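Local coordinates for glycosyltransferase Gtf1 (Streptococcus pneumoniae, PDB 4PQG), which belongs to the GT-B clan of glycosyltransferases and carries an extended antiparallel beta-sheet domain beside its two parallel-sheet domains, at residues 94-99 and 144-149; 119-124 and 134-139; 314-319 and 491-496. All coordinates share one frame; numbering follows the deposited sequence.

Contact 1: residues 94-99 and 144-149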
loop_
_atom_site.group_PDB
_atom_site.type_symbol
_atom_site.label_atom_id
_atom_site.label_comp_id
_atom_site.label_asym_id
_atom_site.label_seq_id
_atom_site.Cartn_x
_atom_site.Cartn_y
_atom_site.Cartn_z
ATOM N N ALA A 94 24.794 -11.392 -22.498
ATOM C CA ALA A 94 25.146 -12.807 -22.651
ATOM C C ALA A 94 23.935 -13.667 -23.045
ATOM O O ALA A 94 24.086 -14.728 -23.645
ATOM C CB ALA A 94 25.779 -13.345 -21.368
ATOM N N TYR A 95 22.736 -13.215 -22.691
ATOM C CA TYR A 95 21.508 -13.918 -23.085
ATOM C C TYR A 95 21.197 -13.718 -24.577
ATOM O O TYR A 95 20.504 -14.526 -25.195
ATOM C CB TYR A 95 20.325 -13.461 -22.232
ATOM C CG TYR A 95 20.344 -13.951 -20.794
ATOM C CD1 TYR A 95 19.671 -15.122 -20.420
ATOM C CD2 TYR A 95 21.027 -13.240 -19.803
ATOM C CE1 TYR A 95 19.692 -15.574 -19.100
ATOM C CE2 TYR A 95 21.060 -13.683 -18.486
ATOM C CZ TYR A 95 20.384 -14.848 -18.135
ATOM O OH TYR A 95 20.389 -15.277 -16.817
ATOM N N PHE A 96 21.716 -12.637 -25.149
ATOM C CA PHE A 96 21.467 -12.325 -26.549
ATOM C C PHE A 96 22.757 -12.533 -27.346
ATOM O O PHE A 96 23.839 -12.631 -26.772
ATOM C CB PHE A 96 20.888 -10.905 -26.678
ATOM C CG PHE A 96 19.753 -10.629 -25.709
ATOM C CD1 PHE A 96 18.470 -11.155 -25.928
ATOM C CD2 PHE A 96 19.964 -9.869 -24.554
ATOM C CE1 PHE A 96 17.430 -10.908 -25.034
ATOM C CE2 PHE A 96 18.923 -9.629 -23.657
ATOM C CZ PHE A 96 17.657 -10.150 -23.893
ATOM N N GLY A 97 22.647 -12.653 -28.661
ATOM C CA GLY A 97 23.840 -12.843 -29.496
ATOM C C GLY A 97 24.838 -11.706 -29.364
ATOM O O GLY A 97 24.467 -10.594 -29.000
ATOM N N GLY A 98 26.104 -11.985 -29.665
ATOM C CA GLY A 98 27.176 -10.998 -29.506
ATOM C C GLY A 98 27.264 -9.973 -30.621
ATOM O O GLY A 98 26.357 -9.854 -31.447
ATOM N N GLU A 99 28.364 -9.221 -30.620
ATOM C CA GLU A 99 28.718 -8.271 -31.689
ATOM C C GLU A 99 28.026 -6.906 -31.594
ATOM O O GLU A 99 27.332 -6.468 -32.517
ATOM C CB GLU A 99 28.546 -8.900 -33.083
ATOM C CG GLU A 99 29.392 -10.147 -33.328
ATOM C CD GLU A 99 30.844 -9.831 -33.661
ATOM O OE1 GLU A 99 31.283 -10.173 -34.783
ATOM O OE2 GLU A 99 31.548 -9.241 -32.809
ATOM N N LEU A 144 9.321 -6.215 -31.102
ATOM C CA LEU A 144 9.646 -6.746 -29.791
ATOM C C LEU A 144 9.297 -8.231 -29.731
ATOM O O LEU A 144 8.170 -8.621 -29.977
ATOM C CB LEU A 144 8.883 -5.977 -28.728
ATOM C CG LEU A 144 8.998 -6.395 -27.265
ATOM C CD1 LEU A 144 10.411 -6.233 -26.756
ATOM C CD2 LEU A 144 8.051 -5.513 -26.458
ATOM N N ILE A 145 10.283 -9.038 -29.373
ATOM C CA ILE A 145 10.207 -10.490 -29.428
ATOM C C ILE A 145 10.274 -11.126 -28.028
ATOM O O ILE A 145 9.680 -12.156 -27.785
ATOM C CB ILE A 145 11.340 -11.007 -30.368
ATOM C CG1 ILE A 145 11.020 -10.658 -31.830
ATOM C CG2 ILE A 145 11.615 -12.502 -30.229
ATOM C CD1 ILE A 145 9.591 -10.974 -32.242
ATOM N N ARG A 146 11.018 -10.524 -27.116
ATOM C CA ARG A 146 11.203 -11.101 -25.783
ATOM C C ARG A 146 11.592 -10.021 -24.797
ATOM O O ARG A 146 12.345 -9.088 -25.138
ATOM C CB ARG A 146 12.273 -12.207 -25.791
ATOM C CG ARG A 146 12.266 -13.097 -24.540
ATOM C CD ARG A 146 13.270 -14.251 -24.671
ATOM N NE ARG A 146 14.532 -14.036 -23.963
ATOM C CZ ARG A 146 15.680 -14.668 -24.227
ATOM N NH1 ARG A 146 15.779 -15.556 -25.217
ATOM N NH2 ARG A 146 16.750 -14.405 -23.495
ATOM N N LYS A 147 11.053 -10.144 -23.587
ATOM C CA LYS A 147 11.484 -9.364 -22.437
ATOM C C LYS A 147 11.937 -10.294 -21.331
ATOM O O LYS A 147 11.207 -11.225 -20.951
ATOM C CB LYS A 147 10.349 -8.499 -21.883
ATOM C CG LYS A 147 9.925 -7.338 -22.748
ATOM C CD LYS A 147 9.046 -6.373 -21.958
ATOM C CE LYS A 147 8.258 -5.456 -22.890
ATOM N NZ LYS A 147 7.274 -4.578 -22.174
ATOM N N ASP A 148 13.127 -10.032 -20.796
ATOM C CA ASP A 148 13.650 -10.794 -19.674
ATOM C C ASP A 148 13.665 -9.901 -18.441
ATOM O O ASP A 148 13.875 -8.690 -18.559
ATOM C CB ASP A 148 15.076 -11.258 -19.952
ATOM C CG ASP A 148 15.161 -12.375 -20.983
ATOM O OD1 ASP A 148 14.131 -12.974 -21.365
ATOM O OD2 ASP A 148 16.293 -12.666 -21.394
ATOM N N TYR A 149 13.448 -10.517 -17.276
ATOM C CA TYR A 149 13.384 -9.841 -15.984
ATOM C C TYR A 149 14.398 -10.467 -15.018
ATOM O O TYR A 149 14.449 -11.687 -14.908
ATOM C CB TYR A 149 11.965 -9.956 -15.429
ATOM C CG TYR A 149 10.960 -9.244 -16.309
ATOM C CD1 TYR A 149 10.672 -7.891 -16.113
ATOM C CD2 TYR A 149 10.340 -9.904 -17.381
ATOM C CE1 TYR A 149 9.786 -7.219 -16.957
ATOM C CE2 TYR A 149 9.446 -9.240 -18.217
ATOM C CZ TYR A 149 9.180 -7.898 -17.993
ATOM O OH TYR A 149 8.284 -7.240 -18.793
HETATM O O HOH W 1 18.436 -15.944 -25.229
#

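Contact 2: residues 119-124 and 134-139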
loop_
_atom_site.group_PDB
_atom_site.type_symbol
_atom_site.label_atom_id
_atom_site.label_comp_id
_atom_site.label_asym_id
_atom_site.label_seq_id
_atom_site.Cartn_x
_atom_site.Cartn_y
_atom_site.Cartn_z
ATOM N N LYS A 119 18.797 -6.188 -35.186
ATOM C CA LYS A 119 18.566 -6.450 -33.773
ATOM C C LYS A 119 19.155 -5.407 -32.814
ATOM O O LYS A 119 20.258 -4.913 -33.026
ATOM C CB LYS A 119 19.007 -7.882 -33.407
ATOM C CG LYS A 119 20.432 -8.056 -32.884
ATOM C CD LYS A 119 20.842 -9.528 -32.885
ATOM C CE LYS A 119 22.150 -9.782 -32.144
ATOM N NZ LYS A 119 22.008 -9.847 -30.658
ATOM N N PHE A 120 18.391 -5.064 -31.777
ATOM C CA PHE A 120 18.916 -4.312 -30.636
ATOM C C PHE A 120 18.302 -4.757 -29.301
ATOM O O PHE A 120 17.228 -5.361 -29.275
ATOM C CB PHE A 120 18.794 -2.789 -30.832
ATOM C CG PHE A 120 17.383 -2.272 -30.957
ATOM C CD1 PHE A 120 16.607 -2.013 -29.821
ATOM C CD2 PHE A 120 16.847 -1.973 -32.211
ATOM C CE1 PHE A 120 15.311 -1.510 -29.942
ATOM C CE2 PHE A 120 15.554 -1.464 -32.337
ATOM C CZ PHE A 120 14.784 -1.235 -31.198
ATOM N N VAL A 121 19.004 -4.463 -28.211
ATOM C CA VAL A 121 18.554 -4.777 -26.864
ATOM C C VAL A 121 18.400 -3.464 -26.112
ATOM O O VAL A 121 19.310 -2.623 -26.128
ATOM C CB VAL A 121 19.575 -5.671 -26.120
ATOM C CG1 VAL A 121 19.113 -5.965 -24.704
ATOM C CG2 VAL A 121 19.808 -6.971 -26.875
ATOM N N THR A 122 17.247 -3.269 -25.475
ATOM C CA THR A 122 17.063 -2.128 -24.584
ATOM C C THR A 122 17.111 -2.613 -23.141
ATOM O O THR A 122 16.317 -3.475 -22.732
ATOM C CB THR A 122 15.752 -1.378 -24.888
ATOM O OG1 THR A 122 15.683 -1.097 -26.292
ATOM C CG2 THR A 122 15.667 -0.072 -24.092
ATOM N N CYS A 123 18.072 -2.086 -22.385
ATOM C CA CYS A 123 18.194 -2.379 -20.969
ATOM C C CYS A 123 17.570 -1.279 -20.132
ATOM O O CYS A 123 17.765 -0.077 -20.395
ATOM C CB CYS A 123 19.657 -2.555 -20.555
ATOM S SG CYS A 123 20.521 -3.932 -21.351
ATOM N N TYR A 124 16.828 -1.700 -19.116
ATOM C CA TYR A 124 16.231 -0.786 -18.161
ATOM C C TYR A 124 16.976 -0.902 -16.847
ATOM O O TYR A 124 16.853 -1.887 -16.113
ATOM C CB TYR A 124 14.722 -1.038 -18.026
ATOM C CG TYR A 124 13.975 -0.678 -19.296
ATOM C CD1 TYR A 124 13.387 0.579 -19.454
ATOM C CD2 TYR A 124 13.903 -1.578 -20.367
ATOM C CE1 TYR A 124 12.716 0.914 -20.630
ATOM C CE2 TYR A 124 13.247 -1.248 -21.544
ATOM C CZ TYR A 124 12.658 -0.005 -21.671
ATOM O OH TYR A 124 11.997 0.307 -22.837
ATOM N N GLN A 134 17.327 -4.252 -14.492
ATOM C CA GLN A 134 16.098 -4.770 -13.883
ATOM C C GLN A 134 15.372 -5.646 -14.906
ATOM O O GLN A 134 14.906 -6.726 -14.570
ATOM C CB GLN A 134 15.217 -3.598 -13.384
ATOM C CG GLN A 134 13.885 -3.960 -12.731
ATOM C CD GLN A 134 12.756 -4.148 -13.745
ATOM O OE1 GLN A 134 12.697 -3.441 -14.766
ATOM N NE2 GLN A 134 11.849 -5.097 -13.470
ATOM N N HIS A 135 15.283 -5.166 -16.143
ATOM C CA HIS A 135 14.742 -5.954 -17.257
ATOM C C HIS A 135 15.272 -5.467 -18.579
ATOM O O HIS A 135 15.806 -4.361 -18.659
ATOM C CB HIS A 135 13.210 -6.015 -17.220
ATOM C CG HIS A 135 12.513 -4.794 -17.755
ATOM N ND1 HIS A 135 12.278 -3.709 -17.002
ATOM C CD2 HIS A 135 11.931 -4.542 -18.997
ATOM C CE1 HIS A 135 11.603 -2.798 -17.719
ATOM N NE2 HIS A 135 11.380 -3.312 -18.940
ATOM N N ALA A 136 15.146 -6.299 -19.614
ATOM C CA ALA A 136 15.704 -6.026 -20.948
ATOM C C ALA A 136 14.727 -6.468 -22.010
ATOM O O ALA A 136 13.988 -7.444 -21.813
ATOM C CB ALA A 136 17.025 -6.754 -21.138
ATOM N N GLU A 137 14.738 -5.759 -23.134
ATOM C CA GLU A 137 13.837 -5.997 -24.253
ATOM C C GLU A 137 14.623 -6.318 -25.525
ATOM O O GLU A 137 15.553 -5.586 -25.880
ATOM C CB GLU A 137 12.937 -4.767 -24.466
ATOM C CG GLU A 137 12.205 -4.377 -23.180
ATOM C CD GLU A 137 11.114 -3.348 -23.368
ATOM O OE1 GLU A 137 11.058 -2.739 -24.451
ATOM O OE2 GLU A 137 10.328 -3.137 -22.405
ATOM N N TYR A 138 14.253 -7.407 -26.198
ATOM C CA TYR A 138 14.915 -7.814 -27.447
ATOM C C TYR A 138 14.039 -7.547 -28.643
ATOM O O TYR A 138 12.924 -8.060 -28.735
ATOM C CB TYR A 138 15.283 -9.293 -27.446
ATOM C CG TYR A 138 16.050 -9.752 -28.685
ATOM C CD1 TYR A 138 17.441 -9.560 -28.788
ATOM C CD2 TYR A 138 15.394 -10.404 -29.744
ATOM C CE1 TYR A 138 18.146 -10.000 -29.910
ATOM C CE2 TYR A 138 16.084 -10.842 -30.873
ATOM C CZ TYR A 138 17.454 -10.640 -30.951
ATOM O OH TYR A 138 18.140 -11.078 -32.061
ATOM N N VAL A 139 14.580 -6.781 -29.580
ATOM C CA VAL A 139 13.806 -6.299 -30.718
ATOM C C VAL A 139 14.471 -6.760 -32.011
ATOM O O VAL A 139 15.693 -6.642 -32.166
ATOM C CB VAL A 139 13.659 -4.755 -30.681
ATOM C CG1 VAL A 139 12.802 -4.264 -31.831
ATOM C CG2 VAL A 139 13.060 -4.288 -29.358
#

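Contact 3: residues 314-319 and 491-496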
loop_
_atom_site.group_PDB
_atom_site.type_symbol
_atom_site.label_atom_id
_atom_site.label_comp_id
_atom_site.label_asym_id
_atom_site.label_seq_id
_atom_site.Cartn_x
_atom_site.Cartn_y
_atom_site.Cartn_z
ATOM N N GLY A 314 -1.629 0.305 13.065
ATOM C CA GLY A 314 -0.327 0.932 13.274
ATOM C C GLY A 314 -0.077 1.158 14.749
ATOM O O GLY A 314 -1.003 1.132 15.555
ATOM N N SER A 315 1.184 1.393 15.096
ATOM C CA SER A 315 1.537 1.787 16.453
ATOM C C SER A 315 2.801 2.629 16.354
ATOM O O SER A 315 3.461 2.629 15.317
ATOM C CB SER A 315 1.736 0.549 17.340
ATOM O OG SER A 315 2.738 -0.306 16.807
ATOM N N ILE A 316 3.127 3.363 17.413
ATOM C CA ILE A 316 4.260 4.273 17.415
ATOM C C ILE A 316 5.351 3.666 18.305
ATOM O O ILE A 316 5.093 3.357 19.476
ATOM C CB ILE A 316 3.835 5.648 17.993
ATOM C CG1 ILE A 316 2.758 6.301 17.120
ATOM C CG2 ILE A 316 5.026 6.584 18.111
ATOM C CD1 ILE A 316 1.969 7.376 17.834
ATOM N N ASP A 317 6.562 3.490 17.773
ATOM C CA ASP A 317 7.635 2.877 18.569
ATOM C C ASP A 317 7.940 3.764 19.776
ATOM O O ASP A 317 7.873 3.312 20.914
ATOM C CB ASP A 317 8.888 2.624 17.730
ATOM C CG ASP A 317 8.732 1.429 16.793
ATOM O OD1 ASP A 317 7.672 0.758 16.806
ATOM O OD2 ASP A 317 9.677 1.165 16.028
ATOM N N SER A 318 8.242 5.027 19.507
ATOM C CA SER A 318 8.342 6.037 20.539
ATOM C C SER A 318 7.863 7.356 19.965
ATOM O O SER A 318 7.812 7.527 18.742
ATOM C CB SER A 318 9.788 6.180 21.029
ATOM O OG SER A 318 10.655 6.498 19.955
ATOM N N LEU A 319 7.524 8.294 20.848
ATOM C CA LEU A 319 7.235 9.661 20.434
ATOM C C LEU A 319 8.493 10.253 19.846
ATOM O O LEU A 319 9.598 9.919 20.276
ATOM C CB LEU A 319 6.758 10.496 21.623
ATOM C CG LEU A 319 5.609 9.944 22.464
ATOM C CD1 LEU A 319 5.192 10.987 23.489
ATOM C CD2 LEU A 319 4.422 9.539 21.605
ATOM N N GLY A 491 -1.234 6.477 23.924
ATOM C CA GLY A 491 -2.216 5.412 23.830
ATOM C C GLY A 491 -2.031 4.518 22.607
ATOM O O GLY A 491 -2.762 3.547 22.447
ATOM N N PHE A 492 -1.066 4.835 21.747
ATOM C CA PHE A 492 -0.881 4.085 20.488
ATOM C C PHE A 492 0.548 3.576 20.333
ATOM O O PHE A 492 1.047 3.399 19.213
ATOM C CB PHE A 492 -1.321 4.938 19.268
ATOM C CG PHE A 492 -2.793 5.229 19.260
ATOM C CD1 PHE A 492 -3.678 4.375 18.614
ATOM C CD2 PHE A 492 -3.302 6.323 19.967
ATOM C CE1 PHE A 492 -5.040 4.614 18.639
ATOM C CE2 PHE A 492 -4.660 6.576 19.996
ATOM C CZ PHE A 492 -5.533 5.722 19.331
ATOM N N LEU A 493 1.212 3.340 21.464
ATOM C CA LEU A 493 2.617 2.929 21.431
ATOM C C LEU A 493 2.761 1.440 21.120
ATOM O O LEU A 493 1.894 0.649 21.478
ATOM C CB LEU A 493 3.347 3.300 22.734
ATOM C CG LEU A 493 3.522 4.786 23.072
ATOM C CD1 LEU A 493 4.225 4.922 24.427
ATOM C CD2 LEU A 493 4.283 5.543 21.989
ATOM N N THR A 494 3.857 1.086 20.451
ATOM C CA THR A 494 4.165 -0.306 20.064
ATOM C C THR A 494 4.078 -1.305 21.233
ATOM O O THR A 494 3.510 -2.398 21.089
ATOM C CB THR A 494 5.548 -0.404 19.376
ATOM O OG1 THR A 494 5.558 0.431 18.206
ATOM C CG2 THR A 494 5.866 -1.842 18.962
ATOM N N LYS A 495 4.610 -0.927 22.392
ATOM C CA LYS A 495 4.548 -1.810 23.569
ATOM C C LYS A 495 3.149 -2.376 23.818
ATOM O O LYS A 495 2.995 -3.587 23.961
ATOM C CB LYS A 495 5.138 -1.131 24.805
ATOM C CG LYS A 495 6.633 -0.899 24.642
ATOM C CD LYS A 495 7.323 -0.408 25.906
ATOM C CE LYS A 495 8.793 -0.146 25.613
ATOM N NZ LYS A 495 9.454 0.615 26.707
ATOM N N GLU A 496 2.129 -1.515 23.822
ATOM C CA GLU A 496 0.734 -1.970 23.947
ATOM C C GLU A 496 0.314 -2.924 22.815
ATOM O O GLU A 496 -0.342 -3.945 23.063
ATOM C CB GLU A 496 -0.248 -0.785 23.977
ATOM C CG GLU A 496 -0.061 0.244 25.086
ATOM C CD GLU A 496 -0.758 1.574 24.778
ATOM O OE1 GLU A 496 -1.984 1.693 25.042
ATOM O OE2 GLU A 496 -0.078 2.501 24.267
HETATM O O HOH W 2 -1.402 1.585 18.271
HETATM O O HOH W 3 6.396 1.277 22.428
#

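Contact 1: residues 94-99 and 144-149
Tyr95 and Phe96 lean on Arg146 and Asp148, where the loop after helix 89-93 covers strand 143-150 of the extended antiparallel beta-sheet domain. That strand carries a classic beta bulge here: Ile145 and Arg146 both face Tyr138 on the neighbouring strand. Arg146, in the bulge, and Asp148, two residues on, both direct their side chains at the loop.

Arg146 grips Asp148 side-on with two nitrogens. Arg146 NH2 donates to Asp148 OD2 over 2.8 Å, a salt bridge that is almost straight, lies in the guanidinium plane and uses the syn lone pair of that oxygen. Arg146 NE donates to Asp148 OD1, also at 2.8 Å but less straight. The bend at chi3 (101°) places NE where it faces this oxygen. Asp148 is held again by Ser157 at OD1 and by Arg154 at OD2. The carboxylate is therefore fixed by several donors, and two positive groups probably keep it ionised.

The loop meets this pair by van der Waals contact. Phe96 CE1 sits over one guanidinium face, 3.9 Å from Arg146 NH2. Phe96 and Asp148 reach toward each other tip to tip, with Phe96 CZ 3.8 Å from Asp148 OD2 and the ring and carboxylate planes 18° apart. Tyr95 CB touches NH2 at the guanidinium edge. Phe96 also meets the ring of Tyr138 on strand 133-140, nearly parallel.

No direct hydrogen bond joins the two segments. One water does so: it accepts from Arg146 NH1 at 2.7 Å and donates to Tyr95 O at 2.5 Å.

Contact 2: residues 119-124 and 134-139
Thr122 O accepts the amide of Glu137 at 2.8 Å. Ala136 CA lies 3.2 Å from Thr122 O, a CA-H...O contact. The return bond runs from Thr122 N to Glu137 O. Phe120 pairs with Val139 in the same two-way manner. Tyr124 N donates to His135 O, while Tyr124 O takes the amide of Gln134, where the second strand turns a corner.

These six bonds zip up an antiparallel beta hairpin, strands 119-125 and 133-140, inside the extended sheet domain. Phe120, Thr122 and Tyr124 lie on one face with Val139, Glu137 and His135. Val121 and Cys123 lie on the other with Tyr138 and Ala136.

On the first face, Phe120 and Val139 point the same way, side by side. CG of Phe120 stands between the backbone N and the carbonyl carbon (chi1 63°), which sets the ring beside Val139. Val139 CB lies over one face of the Phe120 ring, 3.9 Å from the centroid, a CH-pi contact. Tyr124 and His135 have rings within 4° of parallel, but slid so far that they barely overlap. Tyr124 CD2 comes over the imidazole face near its rim, 3.4 Å from His135 NE2, and Tyr124 CB makes a second CH-pi contact with that ring. Glu137 CD lies 3.5 Å from Tyr124 CE2, with the carboxylate and ring planes 50° apart.

On the other face, Val121 CG2 meets the edge of the Tyr138 ring at CD1. Lys119, at the strand start, crosses Tyr138 obliquely, with Lys119 CD 3.2 Å from Tyr138 OH. Its NZ lies near the ring plane and is hydrogen-bonded to Gly97 O.

Contact 3: residues 314-319 and 491-496
Thr494 OG1 donates to Asp317 OD1 over 2.6 Å, using the anti lone pair of that oxygen. Ser315 OG lies 3.2 Å from Thr494 OG1. With chi1 at -59°, OG1 of Thr494 is anti to the carbonyl carbon, where it faces Asp317 OD1.

The backbones satisfy each other on both sides of Leu493. Ile316 N donates to Phe492 O at 2.8 Å. Thr494 N donates to Ile316 O at 2.8 Å, but from well above the plane of that carbonyl. Together they make a single beta bridge between Ile316 and Leu493.

Leu493 is the N-cap of helix 494-508, the last in the chain. Its amide donates to Glu496 OE2, as an N-cap amide does to the N3 side chain in a capping box; the leucine side chain cannot return a bond, so this is half of the box. The partner segment follows strand 308-310, the last strand of the first parallel sheet, and leads to the second. A closing helix that packs near this linker is consistent with a GT-B fold.

Two waters serve further backbone groups. One accepts from Lys495 N and donates to Asp317 O at 2.9 Å. The other donates to Gly314 O and, weakly, to Phe492 O.

Leu493 CD2 makes apolar contacts, 4.0 Å from both Ile316 CB and Leu319 CD2. Ile316 and Leu319 also rest on Ala489 of helix 478-489.

Overall arrangement
From the N terminus, the chain first lays down three of the seven strands of one parallel sheet; the other four follow the antiparallel sheet. Contact 1 opens at 94-99, in the loop between helix 89-93 and strand 100-106. Contact 2 opens and closes within the antiparallel sheet, so its hairpin is nested inside the loop that contact 1 completes at 144-149. The two touch, through neighbouring strands 133-140 and 143-150, and the centres of contacts 1 and 2 are 6 Å apart. Contact 3 follows in series. It opens at 314-319, after the first parallel sheet is finished, and closes at 491-496, once the second has been built. It lies on the opposite side of the chain's centre, about 50 Å from contact 1 between centres.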